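Local atomic coordinates of outer membrane protein Omp121 (Bacteroides thetaiotaomicron, PDB entry 5FQ8), a protein that probably takes up nutrients across the bacterial outer membrane as a TonB-dependent transporter, and binds calcium and magnesium ions. Residues V600-N612 with N627-L640. Residues are numbered along the deposited sequence; the frame is centred on the assembly and turned at random.
With MG (magnesium ion), chain L.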
ATOM      1  N   VAL B 600     -12.592   1.723  23.020  1.00 25.70           N
ATOM      2  CA  VAL B 600     -12.404   0.291  22.832  1.00 33.15           C
ATOM      3  C   VAL B 600     -10.988  -0.124  23.207  1.00 36.95           C
ATOM      4  O   VAL B 600     -10.021   0.635  23.037  1.00 37.38           O
ATOM      5  CB  VAL B 600     -12.716  -0.150  21.395  1.00 32.48           C
ATOM      6  CG1 VAL B 600     -14.187  -0.272  21.213  1.00 33.68           C
ATOM      7  CG2 VAL B 600     -12.126   0.812  20.409  1.00 34.18           C
ATOM      8  N   TYR B 601     -10.868  -1.349  23.720  1.00 32.56           N
ATOM      9  CA  TYR B 601      -9.582  -2.008  23.870  1.00 32.45           C
ATOM     10  C   TYR B 601      -8.627  -1.156  24.706  1.00 26.25           C
ATOM     11  O   TYR B 601      -7.653  -0.599  24.215  1.00 25.95           O
ATOM     12  CB  TYR B 601      -8.975  -2.292  22.495  1.00 25.96           C
ATOM     13  CG  TYR B 601      -9.931  -2.796  21.450  1.00 25.91           C
ATOM     14  CD1 TYR B 601     -10.837  -3.796  21.733  1.00 26.29           C
ATOM     15  CD2 TYR B 601      -9.910  -2.272  20.172  1.00 25.53           C
ATOM     16  CE1 TYR B 601     -11.690  -4.254  20.770  1.00 26.28           C
ATOM     17  CE2 TYR B 601     -10.756  -2.723  19.209  1.00 25.53           C
ATOM     18  CZ  TYR B 601     -11.646  -3.708  19.506  1.00 25.90           C
ATOM     19  OH  TYR B 601     -12.502  -4.158  18.535  1.00 25.93           O
ATOM     20  N   MET B 602      -8.951  -1.060  25.984  1.00 26.61           N
ATOM     21  CA  MET B 602      -8.114  -0.347  26.932  1.00 26.69           C
ATOM     22  C   MET B 602      -7.814  -1.171  28.163  1.00 27.22           C
ATOM     23  O   MET B 602      -7.183  -0.661  29.088  1.00 27.38           O
ATOM     24  CB  MET B 602      -8.774   0.980  27.333  1.00 26.62           C
ATOM     25  CG  MET B 602      -8.950   1.928  26.158  1.00 26.13           C
ATOM     26  SD  MET B 602      -9.652   3.518  26.556  1.00 39.69           S
ATOM     27  CE  MET B 602      -8.305   4.348  27.364  1.00 30.93           C
ATOM     28  N   VAL B 603      -8.226  -2.428  28.187  1.00 27.51           N
ATOM     29  CA  VAL B 603      -8.044  -3.300  29.336  1.00 31.78           C
ATOM     30  C   VAL B 603      -6.861  -4.243  29.152  1.00 36.10           C
ATOM     31  O   VAL B 603      -6.065  -4.433  30.068  1.00 47.10           O
ATOM     32  CB  VAL B 603      -9.343  -4.087  29.601  1.00 30.33           C
ATOM     33  CG1 VAL B 603      -9.179  -4.995  30.793  1.00 29.06           C
ATOM     34  CG2 VAL B 603     -10.473  -3.131  29.817  1.00 30.63           C
ATOM     35  N   ASN B 604      -6.734  -4.837  28.000  1.00 31.85           N
ATOM     36  CA  ASN B 604      -5.725  -5.875  27.924  1.00 29.95           C
ATOM     37  C   ASN B 604      -4.486  -5.376  27.217  1.00 33.13           C
ATOM     38  O   ASN B 604      -4.578  -4.535  26.328  1.00 42.94           O
ATOM     39  CB  ASN B 604      -6.257  -7.091  27.171  1.00 28.22           C
ATOM     40  CG  ASN B 604      -7.472  -7.666  27.817  1.00 28.64           C
ATOM     41  OD1 ASN B 604      -7.496  -7.909  29.018  1.00 29.10           O
ATOM     42  ND2 ASN B 604      -8.508  -7.862  27.030  1.00 28.52           N
ATOM     43  N   PRO B 605      -3.315  -5.880  27.586  1.00 27.95           N
ATOM     44  CA  PRO B 605      -2.092  -5.439  26.921  1.00 27.63           C
ATOM     45  C   PRO B 605      -2.043  -5.986  25.520  1.00 27.37           C
ATOM     46  O   PRO B 605      -2.614  -7.031  25.219  1.00 38.21           O
ATOM     47  CB  PRO B 605      -0.979  -6.030  27.787  1.00 28.07           C
ATOM     48  CG  PRO B 605      -1.634  -6.523  29.022  1.00 28.59           C
ATOM     49  CD  PRO B 605      -3.037  -6.836  28.664  1.00 28.54           C
ATOM     50  N   VAL B 606      -1.365  -5.264  24.647  1.00 26.95           N
ATOM     51  CA  VAL B 606      -1.182  -5.739  23.291  1.00 26.73           C
ATOM     52  C   VAL B 606       0.287  -5.660  22.933  1.00 26.66           C
ATOM     53  O   VAL B 606       1.079  -5.000  23.602  1.00 26.70           O
ATOM     54  CB  VAL B 606      -2.009  -4.954  22.273  1.00 26.28           C
ATOM     55  CG1 VAL B 606      -3.442  -4.889  22.711  1.00 26.36           C
ATOM     56  CG2 VAL B 606      -1.425  -3.593  22.074  1.00 25.92           C
ATOM     57  N   TYR B 607       0.645  -6.366  21.874  1.00 32.89           N
ATOM     58  CA  TYR B 607       1.964  -6.272  21.272  1.00 32.86           C
ATOM     59  C   TYR B 607       1.802  -5.758  19.852  1.00 26.09           C
ATOM     60  O   TYR B 607       1.092  -6.358  19.048  1.00 26.06           O
ATOM     61  CB  TYR B 607       2.672  -7.628  21.265  1.00 34.74           C
ATOM     62  CG  TYR B 607       3.122  -8.169  22.593  1.00 30.57           C
ATOM     63  CD1 TYR B 607       2.240  -8.823  23.438  1.00 29.95           C
ATOM     64  CD2 TYR B 607       4.448  -8.075  22.977  1.00 27.59           C
ATOM     65  CE1 TYR B 607       2.665  -9.349  24.639  1.00 29.04           C
ATOM     66  CE2 TYR B 607       4.882  -8.596  24.180  1.00 28.08           C
ATOM     67  CZ  TYR B 607       3.990  -9.229  25.002  1.00 31.19           C
ATOM     68  OH  TYR B 607       4.426  -9.734  26.191  1.00 32.30           O
ATOM     69  N   ALA B 608       2.453  -4.663  19.543  1.00 25.80           N
ATOM     70  CA  ALA B 608       2.326  -4.108  18.211  1.00 25.42           C
ATOM     71  C   ALA B 608       3.447  -4.610  17.322  1.00 25.48           C
ATOM     72  O   ALA B 608       4.470  -5.080  17.792  1.00 25.75           O
ATOM     73  CB  ALA B 608       2.344  -2.585  18.261  1.00 25.09           C
ATOM     74  N   GLN B 609       3.230  -4.530  16.021  1.00 25.25           N
ATOM     75  CA  GLN B 609       4.330  -4.719  15.099  1.00 25.27           C
ATOM     76  C   GLN B 609       5.379  -3.665  15.390  1.00 25.16           C
ATOM     77  O   GLN B 609       5.067  -2.484  15.504  1.00 24.88           O
ATOM     78  CB  GLN B 609       3.854  -4.613  13.661  1.00 25.94           C
ATOM     79  CG  GLN B 609       4.881  -4.996  12.666  1.00 25.13           C
ATOM     80  CD  GLN B 609       4.586  -4.434  11.314  1.00 39.95           C
ATOM     81  OE1 GLN B 609       3.853  -3.467  11.186  1.00 35.29           O
ATOM     82  NE2 GLN B 609       5.144  -5.039  10.288  1.00 36.89           N
ATOM     83  N   SER B 610       6.626  -4.094  15.523  1.00 25.41           N
ATOM     84  CA  SER B 610       7.652  -3.204  16.029  1.00 25.41           C
ATOM     85  C   SER B 610       7.836  -2.002  15.117  1.00 25.05           C
ATOM     86  O   SER B 610       7.956  -2.134  13.901  1.00 24.96           O
ATOM     87  CB  SER B 610       8.958  -3.969  16.194  1.00 25.79           C
ATOM     88  OG  SER B 610       8.773  -5.061  17.074  1.00 28.86           O
ATOM     89  N   SER B 611       7.829  -0.820  15.711  1.00 24.89           N
ATOM     90  CA  SER B 611       8.211   0.383  14.992  1.00 24.63           C
ATOM     91  C   SER B 611       8.818   1.359  15.981  1.00 24.68           C
ATOM     92  O   SER B 611       8.659   1.233  17.194  1.00 24.85           O
ATOM     93  CB  SER B 611       7.029   1.012  14.243  1.00 24.28           C
ATOM     94  OG  SER B 611       5.959   1.290  15.115  1.00 24.21           O
ATOM     95  N   ASN B 612       9.530   2.336  15.444  1.00 26.19           N
ATOM     96  CA  ASN B 612      10.203   3.318  16.275  1.00 36.04           C
ATOM     97  C   ASN B 612       9.950   4.692  15.681  1.00 24.33           C
ATOM     98  O   ASN B 612      10.259   4.929  14.515  1.00 24.21           O
ATOM     99  CB  ASN B 612      11.708   3.019  16.374  1.00 27.82           C
ATOM    100  CG  ASN B 612      11.998   1.599  16.834  1.00 25.30           C
ATOM    101  OD1 ASN B 612      11.879   1.287  18.003  1.00 25.51           O
ATOM    102  ND2 ASN B 612      12.377   0.742  15.910  1.00 25.38           N
ATOM    103  N   ASN B 627      10.249 -10.219  10.759  1.00 27.14           N
ATOM    104  CA  ASN B 627       9.180  -9.452  11.355  1.00 26.78           C
ATOM    105  C   ASN B 627       9.371  -9.454  12.849  1.00 26.92           C
ATOM    106  O   ASN B 627       9.959 -10.371  13.406  1.00 27.35           O
ATOM    107  CB  ASN B 627       7.819 -10.039  11.010  1.00 33.66           C
ATOM    108  CG  ASN B 627       6.716  -9.043  11.189  1.00 26.31           C
ATOM    109  OD1 ASN B 627       6.871  -7.891  10.834  1.00 25.98           O
ATOM    110  ND2 ASN B 627       5.605  -9.467  11.753  1.00 26.35           N
ATOM    111  N   ALA B 628       8.869  -8.419  13.506  1.00 26.64           N
ATOM    112  CA  ALA B 628       9.096  -8.314  14.933  1.00 26.77           C
ATOM    113  C   ALA B 628       7.900  -7.669  15.601  1.00 27.86           C
ATOM    114  O   ALA B 628       7.144  -6.922  14.982  1.00 26.12           O
ATOM    115  CB  ALA B 628      10.368  -7.531  15.238  1.00 26.79           C
ATOM    116  N   TYR B 629       7.740  -7.988  16.874  1.00 26.74           N
ATOM    117  CA  TYR B 629       6.684  -7.452  17.703  1.00 26.59           C
ATOM    118  C   TYR B 629       7.303  -6.765  18.908  1.00 26.69           C
ATOM    119  O   TYR B 629       8.403  -7.111  19.335  1.00 34.15           O
ATOM    120  CB  TYR B 629       5.737  -8.559  18.112  1.00 26.86           C
ATOM    121  CG  TYR B 629       4.798  -8.949  17.001  1.00 40.06           C
ATOM    122  CD1 TYR B 629       3.622  -8.245  16.794  1.00 35.22           C
ATOM    123  CD2 TYR B 629       5.091  -9.990  16.146  1.00 26.92           C
ATOM    124  CE1 TYR B 629       2.757  -8.577  15.784  1.00 35.82           C
ATOM    125  CE2 TYR B 629       4.237 -10.327  15.131  1.00 34.11           C
ATOM    126  CZ  TYR B 629       3.064  -9.617  14.957  1.00 33.68           C
ATOM    127  OH  TYR B 629       2.185  -9.928  13.950  1.00 35.79           O
ATOM    128  N   SER B 630       6.616  -5.754  19.420  1.00 26.43           N
ATOM    129  CA  SER B 630       7.107  -4.950  20.525  1.00 26.51           C
ATOM    130  C   SER B 630       6.013  -4.805  21.569  1.00 45.57           C
ATOM    131  O   SER B 630       4.828  -4.913  21.263  1.00 39.70           O
ATOM    132  CB  SER B 630       7.562  -3.577  20.054  1.00 26.15           C
ATOM    133  OG  SER B 630       8.273  -2.908  21.075  1.00 31.38           O
ATOM    134  N   ALA B 631       6.413  -4.559  22.806  1.00 29.44           N
ATOM    135  CA  ALA B 631       5.436  -4.378  23.868  1.00 26.95           C
ATOM    136  C   ALA B 631       4.788  -3.015  23.746  1.00 39.30           C
ATOM    137  O   ALA B 631       5.478  -1.998  23.620  1.00 37.56           O
ATOM    138  CB  ALA B 631       6.078  -4.522  25.238  1.00 27.42           C
ATOM    139  N   GLY B 632       3.459  -3.002  23.803  1.00 33.92           N
ATOM    140  CA  GLY B 632       2.723  -1.784  23.516  1.00 26.05           C
ATOM    141  C   GLY B 632       2.964  -0.723  24.568  1.00 26.13           C
ATOM    142  O   GLY B 632       3.098  -1.012  25.758  1.00 28.97           O
ATOM    143  N   ASN B 633       3.001   0.521  24.126  1.00 25.79           N
ATOM    144  CA  ASN B 633       3.426   1.560  25.041  1.00 25.89           C
ATOM    145  C   ASN B 633       2.337   2.032  25.987  1.00 36.73           C
ATOM    146  O   ASN B 633       2.625   2.879  26.833  1.00 30.91           O
ATOM    147  CB  ASN B 633       3.963   2.747  24.260  1.00 25.54           C
ATOM    148  CG  ASN B 633       5.258   2.446  23.586  1.00 25.53           C
ATOM    149  OD1 ASN B 633       5.735   1.317  23.600  1.00 32.29           O
ATOM    150  ND2 ASN B 633       5.843   3.455  22.981  1.00 25.30           N
ATOM    151  N   VAL B 634       1.114   1.516  25.888  1.00 25.98           N
ATOM    152  CA  VAL B 634       0.004   1.980  26.711  1.00 26.10           C
ATOM    153  C   VAL B 634      -0.438   0.847  27.617  1.00 26.55           C
ATOM    154  O   VAL B 634      -1.017  -0.136  27.161  1.00 26.57           O
ATOM    155  CB  VAL B 634      -1.160   2.491  25.863  1.00 25.73           C
ATOM    156  CG1 VAL B 634      -2.347   2.772  26.753  1.00 25.94           C
ATOM    157  CG2 VAL B 634      -0.748   3.724  25.117  1.00 25.36           C
ATOM    158  N   LEU B 635      -0.209   1.007  28.903  1.00 26.94           N
ATOM    159  CA  LEU B 635      -0.440  -0.071  29.844  1.00 27.45           C
ATOM    160  C   LEU B 635      -1.926  -0.285  30.020  1.00 27.52           C
ATOM    161  O   LEU B 635      -2.654   0.645  30.355  1.00 30.55           O
ATOM    162  CB  LEU B 635       0.215   0.267  31.177  1.00 27.88           C
ATOM    163  CG  LEU B 635       0.175  -0.749  32.302  1.00 28.49           C
ATOM    164  CD1 LEU B 635       0.846  -2.021  31.848  1.00 37.24           C
ATOM    165  CD2 LEU B 635       0.884  -0.172  33.486  1.00 28.88           C
ATOM    166  N   GLY B 636      -2.384  -1.496  29.795  1.00 27.67           N
ATOM    167  CA  GLY B 636      -3.776  -1.789  30.020  1.00 27.81           C
ATOM    168  C   GLY B 636      -4.089  -1.899  31.495  1.00 28.37           C
ATOM    169  O   GLY B 636      -3.208  -1.983  32.342  1.00 28.70           O
ATOM    170  N   SER B 637      -5.380  -1.894  31.809  1.00 28.52           N
ATOM    171  CA  SER B 637      -5.826  -1.947  33.192  1.00 29.08           C
ATOM    172  C   SER B 637      -7.126  -2.716  33.248  1.00 29.32           C
ATOM    173  O   SER B 637      -8.041  -2.427  32.479  1.00 36.40           O
ATOM    174  CB  SER B 637      -6.023  -0.545  33.772  1.00 29.04           C
ATOM    175  OG  SER B 637      -6.597  -0.616  35.062  1.00 29.61           O
ATOM    176  N   ASN B 638      -7.204  -3.689  34.139  1.00 29.91           N
ATOM    177  CA  ASN B 638      -8.450  -4.388  34.393  1.00 30.26           C
ATOM    178  C   ASN B 638      -9.090  -3.953  35.700  1.00 32.62           C
ATOM    179  O   ASN B 638     -10.085  -4.548  36.121  1.00 40.59           O
ATOM    180  CB  ASN B 638      -8.222  -5.903  34.383  1.00 30.61           C
ATOM    181  CG  ASN B 638      -7.147  -6.341  35.350  1.00 40.39           C
ATOM    182  OD1 ASN B 638      -6.374  -5.530  35.850  1.00 46.84           O
ATOM    183  ND2 ASN B 638      -7.086  -7.635  35.615  1.00 38.00           N
ATOM    184  N   THR B 639      -8.535  -2.929  36.343  1.00 30.76           N
ATOM    185  CA  THR B 639      -9.091  -2.333  37.542  1.00 35.36           C
ATOM    186  C   THR B 639      -9.962  -1.127  37.241  1.00 30.91           C
ATOM    187  O   THR B 639     -10.498  -0.518  38.170  1.00 31.27           O
ATOM    188  CB  THR B 639      -7.969  -1.922  38.488  1.00 31.50           C
ATOM    189  OG1 THR B 639      -6.911  -1.360  37.716  1.00 30.96           O
ATOM    190  CG2 THR B 639      -7.450  -3.111  39.229  1.00 32.08           C
ATOM    191  N   LEU B 640     -10.117  -0.774  35.970  1.00 31.74           N
ATOM    192  CA  LEU B 640     -11.016   0.299  35.577  1.00 32.29           C
ATOM    193  C   LEU B 640     -12.380   0.139  36.227  1.00 33.70           C
ATOM    194  O   LEU B 640     -12.858  -0.975  36.432  1.00 36.07           O
ATOM    195  CB  LEU B 640     -11.180   0.308  34.065  1.00 29.38           C
ATOM    196  CG  LEU B 640      -9.883   0.476  33.305  1.00 28.91           C
ATOM    197  CD1 LEU B 640     -10.155   0.429  31.831  1.00 28.38           C
ATOM    198  CD2 LEU B 640      -9.293   1.794  33.705  1.00 28.80           C
TER
HETATM  199 MG    MG L1986       6.932  -0.410  24.089  1.00 13.48          MG
HETATM  200  O   HOH W   1       7.466  -0.521  22.125  1.00 43.12           O
HETATM  201  O   HOH W   2       6.039  -0.671  25.870  1.00 13.38           O
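Tyr-607, Ala-608 and Gln-609 pair with Ala-631, Ser-630 and Tyr-629 as a short antiparallel two-stranded pairing within the long excursion between barrel strands 582-596 and 643-656 of this TonB-dependent receptor. Ala-608 and Ser-630 form the hydrogen-bonded pair: Ser-630 N reaches Ala-608 O at 2.8 Å, and Ala-608 N returns a bond to Ser-630 O. Beyond the strand, Ser-610 N bonds to Ala-628 O.

The side chain of Tyr-607 rises from the sheet face it shares with Ala-631 and slants past Ser-630 O. Its CB meets that oxygen at 3.5 Å, and CG and CD2 remain near it; CE2 then comes 4.4 Å from Ala-631 CB, whose small methyl suits a place beside a ring. At the tip, OH bonds to a polar side chain of the chain of another protein in the assembly. Next along, Gly-632 N donates to Val-606 O at 3.1 Å.

Farther along, Val-603 turns CG1 anti to its backbone N (chi1 -180°), bringing it to Ser-637 O and 3.7 Å from Asn-638 CA, while CG2 meets Leu-640 CD1 at 4.1 Å. An alanine here would lose both methyls and would probably leave a gap over Ser-637 O and beside Asn-638 and Leu-640.

The end of strand 629-631 and the loop residue Asn-633 bind magnesium. Ala-631 O and Asn-633 OD1 are ligands, joined by two waters and a backbone atom of that other protein's chain; Ser-630 OG hydrogen-bonds an acidic side chain of the same chain and accepts from one of these waters at 2.7 Å.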